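Local coordinates for secreted protein (Streptomyces lividans TK24, PDB 5LXZ) that probably acts as a copper-radical oxidase of the galactose oxidase-like AA5 family, a secreted, copper-binding enzyme built around a beta-propeller, at residues G13-I18 with R450-L455; Y24-I29 with D58-D63; K136-T141 with D191-Q196. The protein carries 1 engineered substitution. All blocks are in the same frame, centred on the assembly; numbering follows the deposited sequence. Where two conformers were deposited one is given.

How the interactions relate
From the N terminus, strand 14-18 of interaction 1 comes first and meets a partner more than 430 residues later, in the loop after strand 447-450; this contact joins the start of the chain to the late blades of the beta-propeller. Residues 24-29 follow, and their partner, strand 58-62, closes the short loop of interaction 2. Interaction 3 comes next in series, tying the turn between strands 132-135 and 141-144 to strand 191-195 in the GlxA beta barrel domain. Interactions 2 and 3 both lie within the span of interaction 1, and none cross. Interactions 1 and 2 have centres about 21 Å apart, whereas interaction 3 lies more than 40 Å from either, centre to centre.

Interaction 1: residues G13-I18 with R450-L455; sequences GKWEII and RVADPL
W15 carries this contact, which belongs to the ring closure of the beta-propeller. Strand 14-18, from the N terminus, is the outermost strand of a blade otherwise built from 462-466, 472-476 and 496-500, a Velcro closure, and 450-455 leads into the loop that enters that blade from the one before. With CG anti to the carbonyl carbon (chi1 -67°), the indole reaches for this loop. W15 NE1 donates to A452 O at 2.9 Å with an N-H...O angle of 151°; the oxygen lies near the ring plane, although the nitrogen stands well above the plane of the carbonyl. P454 lies over one face: its CA is 3.5 Å from the centroid of the W15 five-membered ring, almost on the normal, in a CH-pi contact. A proline suits this place because its nitrogen, having no hydrogen to satisfy, can rest against the same face, while P454 CB reaches W15 CZ2 at 3.8 Å. D453 O comes within 3.1 Å of W15 CD1.

One residue on from the proline, L455 CG sits 3.8 Å from W15 CB. The branched tip of L455 also crosses I17 obliquely, with L455 CD1 3.9 Å from I17 CG1. G13 leaves helix 6-12 with a positive phi of 66°, easily adopted without a CB. G13 O rests 3.8 Å from A452 CB, a small methyl.

Farther out, F474 meets the indole edge-to-face and Y499 adds a second ring, while E497 accepts from L455 N. A salt bridge from the end of strand 447-450, R450 NH2 to the syn lone pair of D453 OD1 at 3.1 Å, braces the start of the loop.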
# COMPACT_ATOMS: atom_id res chain seq x y z
N GLY A 13 -13.28 -13.41 19.27
CA GLY A 13 -13.39 -11.97 19.36
C GLY A 13 -14.72 -11.43 18.89
O GLY A 13 -15.70 -12.17 18.80
N LYS A 14 -14.75 -10.14 18.59
CA LYS A 14 -16.01 -9.45 18.28
C LYS A 14 -15.74 -8.21 17.45
O LYS A 14 -14.77 -7.50 17.74
CB LYS A 14 -16.73 -9.02 19.57
CG LYS A 14 -18.04 -8.29 19.27
CD LYS A 14 -19.02 -8.14 20.43
CE LYS A 14 -20.08 -7.09 20.09
NZ LYS A 14 -20.93 -7.44 18.91
N TRP A 15 -16.58 -7.98 16.47
CA TRP A 15 -16.53 -6.78 15.62
C TRP A 15 -17.62 -5.82 16.02
O TRP A 15 -18.74 -6.25 16.39
CB TRP A 15 -16.76 -7.17 14.16
CG TRP A 15 -15.68 -8.00 13.56
CD1 TRP A 15 -15.52 -9.34 13.61
CD2 TRP A 15 -14.58 -7.50 12.81
NE1 TRP A 15 -14.39 -9.73 12.91
CE2 TRP A 15 -13.79 -8.60 12.41
CE3 TRP A 15 -14.21 -6.21 12.42
CZ2 TRP A 15 -12.64 -8.43 11.62
CZ3 TRP A 15 -13.09 -6.06 11.62
CH2 TRP A 15 -12.33 -7.16 11.23
N GLU A 16 -17.33 -4.53 15.90
CA GLU A 16 -18.35 -3.51 16.11
C GLU A 16 -18.18 -2.43 15.06
O GLU A 16 -17.06 -2.00 14.81
CB GLU A 16 -18.19 -2.89 17.49
CG GLU A 16 -19.20 -1.78 17.82
CD GLU A 16 -19.08 -1.20 19.23
OE1 GLU A 16 -18.09 -1.48 19.94
OE2 GLU A 16 -20.00 -0.45 19.62
N ILE A 17 -19.27 -2.00 14.47
CA ILE A 17 -19.29 -0.84 13.60
C ILE A 17 -19.33 0.43 14.45
O ILE A 17 -20.13 0.56 15.38
CB ILE A 17 -20.51 -0.89 12.66
CG1 ILE A 17 -20.38 -2.09 11.71
CG2 ILE A 17 -20.66 0.41 11.88
CD1 ILE A 17 -21.65 -2.49 10.97
N ILE A 18 -18.49 1.39 14.04
CA ILE A 18 -18.63 2.79 14.40
C ILE A 18 -18.97 3.57 13.14
O ILE A 18 -18.28 3.49 12.11
CB ILE A 18 -17.33 3.36 14.96
CG1 ILE A 18 -17.15 2.84 16.37
CG2 ILE A 18 -17.37 4.88 14.95
CD1 ILE A 18 -16.59 1.45 16.40
N ARG A 450 -9.75 -19.62 12.08
CA ARG A 450 -10.87 -18.76 11.78
C ARG A 450 -11.40 -18.09 13.06
O ARG A 450 -11.53 -18.72 14.11
CB ARG A 450 -11.95 -19.60 11.14
CG ARG A 450 -13.05 -18.79 10.58
CD ARG A 450 -12.85 -18.39 9.14
NE ARG A 450 -14.14 -17.85 8.80
CZ ARG A 450 -15.09 -18.41 8.08
NH1 ARG A 450 -14.90 -19.57 7.45
NH2 ARG A 450 -16.24 -17.78 7.95
N VAL A 451 -11.67 -16.81 12.96
CA VAL A 451 -12.25 -16.03 14.05
C VAL A 451 -13.57 -15.39 13.60
O VAL A 451 -14.09 -15.78 12.58
CB VAL A 451 -11.23 -15.07 14.66
CG1 VAL A 451 -10.10 -15.83 15.34
CG2 VAL A 451 -10.71 -14.02 13.63
N ALA A 452 -14.10 -14.44 14.36
CA ALA A 452 -15.42 -13.87 14.04
C ALA A 452 -15.40 -13.20 12.68
O ALA A 452 -14.39 -12.56 12.31
CB ALA A 452 -15.80 -12.85 15.08
N ASP A 453 -16.49 -13.33 11.94
CA ASP A 453 -16.63 -12.68 10.63
C ASP A 453 -16.72 -11.16 10.79
O ASP A 453 -17.49 -10.66 11.61
CB ASP A 453 -17.90 -13.10 9.90
CG ASP A 453 -17.94 -14.54 9.55
OD1 ASP A 453 -16.97 -15.31 9.59
OD2 ASP A 453 -19.08 -14.93 9.18
N PRO A 454 -15.97 -10.40 9.98
CA PRO A 454 -16.25 -8.99 9.93
C PRO A 454 -17.66 -8.66 9.52
O PRO A 454 -18.33 -9.47 8.86
CB PRO A 454 -15.28 -8.45 8.85
CG PRO A 454 -14.72 -9.62 8.15
CD PRO A 454 -15.06 -10.88 8.91
N LEU A 455 -18.12 -7.48 9.92
CA LEU A 455 -19.47 -7.06 9.61
C LEU A 455 -19.60 -6.34 8.30
O LEU A 455 -20.66 -6.33 7.69
CB LEU A 455 -20.00 -6.15 10.72
CG LEU A 455 -19.97 -6.75 12.12
CD1 LEU A 455 -20.47 -5.75 13.16
CD2 LEU A 455 -20.73 -8.07 12.24

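Interaction 2: residues Y24-I29 with D58-D63; sequences YRQNTI and DTRIWD
R60 points from strand 58-62 toward the connection 24-29, and its side chain holds the two together. From CB, CG lies anti to the carbonyl carbon, beside the backbone N, and the chain then bends at chi2 (-70°). R60 CG lies against the amide of Q26, 3.4 Å from Q26 OE1. CD passes at the edge of the Y24 ring, bringing R60 NE to a nearly straight bond of 2.8 Å with Y24 O (168°). Q26 OE1 stands 3.4 Å above the guanidinium plane, over R60 CZ; this oxygen over a cation is likely to be electrostatically favourable. At the tip, R60 NH2 donates to R25 O at 3.2 Å. A salt bridge joins R60 to D58, with R60 NH1 and R60 NH2 gripping the single atom D58 OD1 end-on, each at 3.0 Å. R60 NH1 also donates to T59 O at 3.0 Å. All five N-H groups are thus used, which fixes the rotation of the buried plane, and only an arginine offers so many coplanar donors. Q26 NE2 is itself held, donating in plane to T28 OG1 at 3.0 Å and also to M41 O. This is an arginine-centred hydrogen-bond cluster tying an inter-blade connection of the beta-propeller, from 14-18 of the closing blade to 30-33 of the next, to blade strand 58-62.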
# COMPACT_ATOMS: atom_id res chain seq x y z
N TYR A 24 -18.53 14.40 9.69
CA TYR A 24 -17.13 13.93 9.73
C TYR A 24 -16.88 12.78 8.81
O TYR A 24 -15.71 12.31 8.70
CB TYR A 24 -16.71 13.54 11.14
CG TYR A 24 -16.72 14.70 12.07
CD1 TYR A 24 -15.77 15.70 11.98
CD2 TYR A 24 -17.71 14.84 13.03
CE1 TYR A 24 -15.79 16.79 12.83
CE2 TYR A 24 -17.74 15.92 13.89
CZ TYR A 24 -16.77 16.89 13.79
OH TYR A 24 -16.80 17.99 14.62
N ARG A 25 -17.91 12.28 8.13
CA ARG A 25 -17.67 11.14 7.23
C ARG A 25 -16.79 11.54 6.05
O ARG A 25 -16.76 12.69 5.63
CB ARG A 25 -18.96 10.54 6.75
CG ARG A 25 -19.71 9.90 7.88
CD ARG A 25 -21.01 9.29 7.42
NE ARG A 25 -21.84 9.04 8.60
CZ ARG A 25 -23.10 8.60 8.57
NH1 ARG A 25 -23.70 8.31 7.42
NH2 ARG A 25 -23.75 8.42 9.72
N GLN A 26 -16.04 10.57 5.54
CA GLN A 26 -15.24 10.76 4.35
C GLN A 26 -14.93 9.39 3.81
O GLN A 26 -15.26 8.38 4.43
CB GLN A 26 -13.93 11.51 4.68
CG GLN A 26 -13.08 10.71 5.63
CD GLN A 26 -11.72 11.33 5.92
OE1 GLN A 26 -11.54 12.56 5.83
NE2 GLN A 26 -10.77 10.50 6.29
N ASN A 27 -14.27 9.38 2.67
CA ASN A 27 -13.82 8.13 2.05
C ASN A 27 -12.37 7.87 2.45
O ASN A 27 -11.47 8.21 1.69
CB ASN A 27 -13.94 8.19 0.54
CG ASN A 27 -15.37 8.39 0.05
OD1 ASN A 27 -16.33 8.33 0.83
ND2 ASN A 27 -15.50 8.58 -1.24
N THR A 28 -12.17 7.30 3.62
CA THR A 28 -10.80 7.06 4.09
C THR A 28 -10.12 6.01 3.23
O THR A 28 -10.57 4.86 3.15
CB THR A 28 -10.78 6.60 5.57
OG1 THR A 28 -11.46 7.57 6.36
CG2 THR A 28 -9.35 6.43 6.06
N ILE A 29 -8.99 6.37 2.67
CA ILE A 29 -8.20 5.48 1.80
C ILE A 29 -6.81 5.19 2.39
O ILE A 29 -6.20 4.18 2.05
CB ILE A 29 -8.11 6.05 0.37
CG1 ILE A 29 -9.53 6.08 -0.22
CG2 ILE A 29 -7.18 5.26 -0.52
CD1 ILE A 29 -9.63 6.89 -1.48
N ASP A 58 -10.03 15.87 2.17
CA ASP A 58 -10.39 15.62 3.53
C ASP A 58 -9.37 14.73 4.28
O ASP A 58 -8.85 13.75 3.73
CB ASP A 58 -11.77 14.93 3.57
CG ASP A 58 -12.92 15.92 3.35
OD1 ASP A 58 -13.34 16.57 4.33
OD2 ASP A 58 -13.39 16.03 2.23
N THR A 59 -9.15 15.08 5.52
CA THR A 59 -8.40 14.31 6.50
C THR A 59 -9.14 14.39 7.82
O THR A 59 -9.75 15.43 8.13
CB THR A 59 -6.98 14.89 6.68
OG1 THR A 59 -6.30 14.80 5.43
CG2 THR A 59 -6.18 14.18 7.76
N ARG A 60 -9.09 13.31 8.59
CA ARG A 60 -9.52 13.30 9.97
C ARG A 60 -8.44 12.85 10.92
O ARG A 60 -7.56 12.09 10.55
CB ARG A 60 -10.73 12.40 10.17
CG ARG A 60 -11.88 12.62 9.20
CD ARG A 60 -12.58 13.94 9.43
NE ARG A 60 -13.61 14.10 8.40
CZ ARG A 60 -13.55 14.88 7.31
NH1 ARG A 60 -12.54 15.69 7.07
NH2 ARG A 60 -14.56 14.87 6.45
N ILE A 61 -8.53 13.29 12.17
CA ILE A 61 -7.82 12.69 13.30
C ILE A 61 -8.85 12.12 14.24
O ILE A 61 -9.78 12.85 14.67
CB ILE A 61 -6.98 13.71 14.03
CG1 ILE A 61 -5.82 14.09 13.15
CG2 ILE A 61 -6.50 13.16 15.40
CD1 ILE A 61 -4.98 15.17 13.74
N TRP A 62 -8.72 10.84 14.55
CA TRP A 62 -9.64 10.12 15.39
C TRP A 62 -8.92 9.71 16.64
O TRP A 62 -7.82 9.14 16.58
CB TRP A 62 -10.17 8.91 14.65
CG TRP A 62 -10.98 7.95 15.47
CD1 TRP A 62 -12.10 8.23 16.19
CD2 TRP A 62 -10.74 6.55 15.61
NE1 TRP A 62 -12.57 7.08 16.80
CE2 TRP A 62 -11.76 6.03 16.45
CE3 TRP A 62 -9.74 5.69 15.14
CZ2 TRP A 62 -11.81 4.68 16.83
CZ3 TRP A 62 -9.79 4.34 15.51
CH2 TRP A 62 -10.82 3.85 16.33
N ASP A 63 -9.51 10.02 17.80
CA ASP A 63 -8.95 9.61 19.09
C ASP A 63 -9.72 8.38 19.50
O ASP A 63 -10.91 8.47 19.85
CB ASP A 63 -9.10 10.74 20.09
CG ASP A 63 -8.58 10.40 21.46
OD1 ASP A 63 -8.47 9.23 21.80
OD2 ASP A 63 -8.27 11.35 22.20

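Interaction 3: residues K136-T141 with D191-Q196; sequences KENGKT and DNYRVQ. With PO4 (phosphate ion), chain F.
The Y193 ring turns its edge to K140 O in this contact of the GlxA beta barrel domain, where the turn between strands 132-135 and 141-144 folds against strand 191-195. The guanidinium of R194 presents its edge to a phosphate, probably from the crystallisation liquor, with R194 NE 2.8 Å from PO4 O2. The amide of N138 stands 76° from the carboxylate plane of D191 and donates in its own plane, N138 ND2 to Y193 OH at 3.0 Å. N138 also makes an Asx turn: with CG in the crowded position (chi1 62°), N138 OD1 offers a lone pair to K140 N at 2.8 Å. An alanine here would lose both bonds and would probably loosen the turn and leave Y193 OH less firmly anchored. D191 grips the start of the turn, D191 OD2 accepting from E137 N at 2.9 Å on the syn lone pair and from N138 N at 2.8 Å from above the carboxylate plane. An aspartate suits the spot because these backbone donors would probably stabilise its negative charge, though E137 lies close by with a like charge. K136 lies along the strand: K136 N donates to N192 O at 2.8 Å, nearly along the C=O axis, and the extended side chain runs alongside N192 to a hydrogen bond of 2.9 Å from K136 NZ to N192 OD1.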
# COMPACT_ATOMS: atom_id res chain seq x y z
N LYS A 136 2.51 -4.74 -28.79
CA LYS A 136 3.58 -5.57 -29.31
C LYS A 136 3.77 -6.86 -28.51
O LYS A 136 4.17 -7.90 -29.05
CB LYS A 136 4.87 -4.76 -29.40
CG LYS A 136 4.73 -3.67 -30.43
CD LYS A 136 5.91 -2.72 -30.39
CE LYS A 136 5.72 -1.59 -31.38
NZ LYS A 136 6.83 -0.63 -31.31
N GLU A 137 3.50 -6.78 -27.22
CA GLU A 137 3.49 -7.98 -26.38
C GLU A 137 2.11 -8.62 -26.34
O GLU A 137 1.98 -9.84 -26.52
CB GLU A 137 3.97 -7.64 -24.98
CG GLU A 137 4.07 -8.81 -24.03
CD GLU A 137 4.18 -8.40 -22.58
OE1 GLU A 137 3.49 -7.44 -22.17
OE2 GLU A 137 4.92 -9.10 -21.86
N ASN A 138 1.08 -7.83 -26.03
CA ASN A 138 -0.26 -8.43 -25.80
C ASN A 138 -1.01 -8.84 -27.06
O ASN A 138 -1.96 -9.63 -26.96
CB ASN A 138 -1.15 -7.57 -24.89
CG ASN A 138 -1.47 -6.20 -25.46
OD1 ASN A 138 -1.81 -6.05 -26.64
ND2 ASN A 138 -1.33 -5.18 -24.62
N GLY A 139 -0.63 -8.33 -28.22
CA GLY A 139 -1.25 -8.69 -29.49
C GLY A 139 -2.64 -8.14 -29.67
O GLY A 139 -3.28 -8.54 -30.65
N LYS A 140 -3.09 -7.26 -28.79
CA LYS A 140 -4.48 -6.75 -28.83
C LYS A 140 -4.55 -5.41 -29.50
O LYS A 140 -3.63 -4.60 -29.40
CB LYS A 140 -5.06 -6.69 -27.42
CG LYS A 140 -5.28 -8.12 -26.91
CD LYS A 140 -5.88 -8.19 -25.55
CE LYS A 140 -5.96 -9.64 -25.14
NZ LYS A 140 -6.34 -9.73 -23.74
N THR A 141 -5.65 -5.15 -30.20
CA THR A 141 -5.83 -3.94 -30.99
C THR A 141 -6.90 -3.01 -30.40
O THR A 141 -7.93 -3.46 -29.93
CB THR A 141 -6.17 -4.31 -32.45
OG1 THR A 141 -5.06 -5.03 -33.00
CG2 THR A 141 -6.42 -3.10 -33.30
N ASP A 191 1.76 -1.72 -22.27
CA ASP A 191 2.42 -2.24 -23.44
C ASP A 191 2.81 -1.07 -24.37
O ASP A 191 2.35 0.04 -24.18
CB ASP A 191 1.58 -3.30 -24.18
CG ASP A 191 2.41 -4.27 -25.01
OD1 ASP A 191 3.69 -4.20 -25.02
OD2 ASP A 191 1.76 -5.13 -25.67
N ASN A 192 3.71 -1.38 -25.28
CA ASN A 192 4.12 -0.53 -26.37
C ASN A 192 3.32 -0.98 -27.57
O ASN A 192 3.25 -2.20 -27.87
CB ASN A 192 5.62 -0.70 -26.60
CG ASN A 192 6.19 0.19 -27.65
OD1 ASN A 192 5.72 0.24 -28.76
ND2 ASN A 192 7.33 0.80 -27.33
N TYR A 193 2.71 -0.02 -28.26
CA TYR A 193 1.74 -0.30 -29.29
C TYR A 193 2.26 0.12 -30.65
O TYR A 193 2.72 1.24 -30.79
CB TYR A 193 0.40 0.43 -29.02
CG TYR A 193 -0.35 -0.25 -27.91
CD1 TYR A 193 0.04 -0.06 -26.57
CD2 TYR A 193 -1.37 -1.12 -28.15
CE1 TYR A 193 -0.61 -0.70 -25.54
CE2 TYR A 193 -2.01 -1.80 -27.13
CZ TYR A 193 -1.64 -1.59 -25.81
OH TYR A 193 -2.28 -2.33 -24.81
N ARG A 194 2.15 -0.76 -31.63
CA ARG A 194 2.47 -0.46 -33.01
C ARG A 194 1.30 0.30 -33.63
O ARG A 194 0.18 -0.07 -33.44
CB ARG A 194 2.72 -1.78 -33.78
CG ARG A 194 3.46 -1.54 -35.10
CD ARG A 194 3.60 -2.84 -35.89
NE ARG A 194 2.36 -3.26 -36.51
CZ ARG A 194 1.92 -2.86 -37.70
NH1 ARG A 194 2.59 -1.97 -38.40
NH2 ARG A 194 0.77 -3.33 -38.17
N VAL A 195 1.59 1.36 -34.37
CA VAL A 195 0.58 2.10 -35.11
C VAL A 195 0.42 1.50 -36.48
O VAL A 195 1.35 1.57 -37.30
CB VAL A 195 0.97 3.58 -35.25
CG1 VAL A 195 -0.13 4.35 -35.99
CG2 VAL A 195 1.23 4.18 -33.87
N GLN A 196 -0.72 0.90 -36.74
CA GLN A 196 -0.95 0.24 -38.03
C GLN A 196 -1.03 1.27 -39.17
O GLN A 196 -1.60 2.33 -39.01
CB GLN A 196 -2.22 -0.57 -38.01
CG GLN A 196 -2.19 -1.73 -37.04
CD GLN A 196 -3.32 -2.71 -37.25
OE1 GLN A 196 -3.98 -2.75 -38.33
NE2 GLN A 196 -3.57 -3.53 -36.25
P PO4 F . 0.49 -6.37 -35.96
O1 PO4 F . -0.14 -5.89 -37.26
O2 PO4 F . 0.91 -5.18 -35.16
O3 PO4 F . -0.54 -7.26 -35.25
O4 PO4 F . 1.66 -7.23 -36.26
O HOH W 1 5.51 -4.64 -22.52
O HOH W 2 -5.45 -5.71 -36.08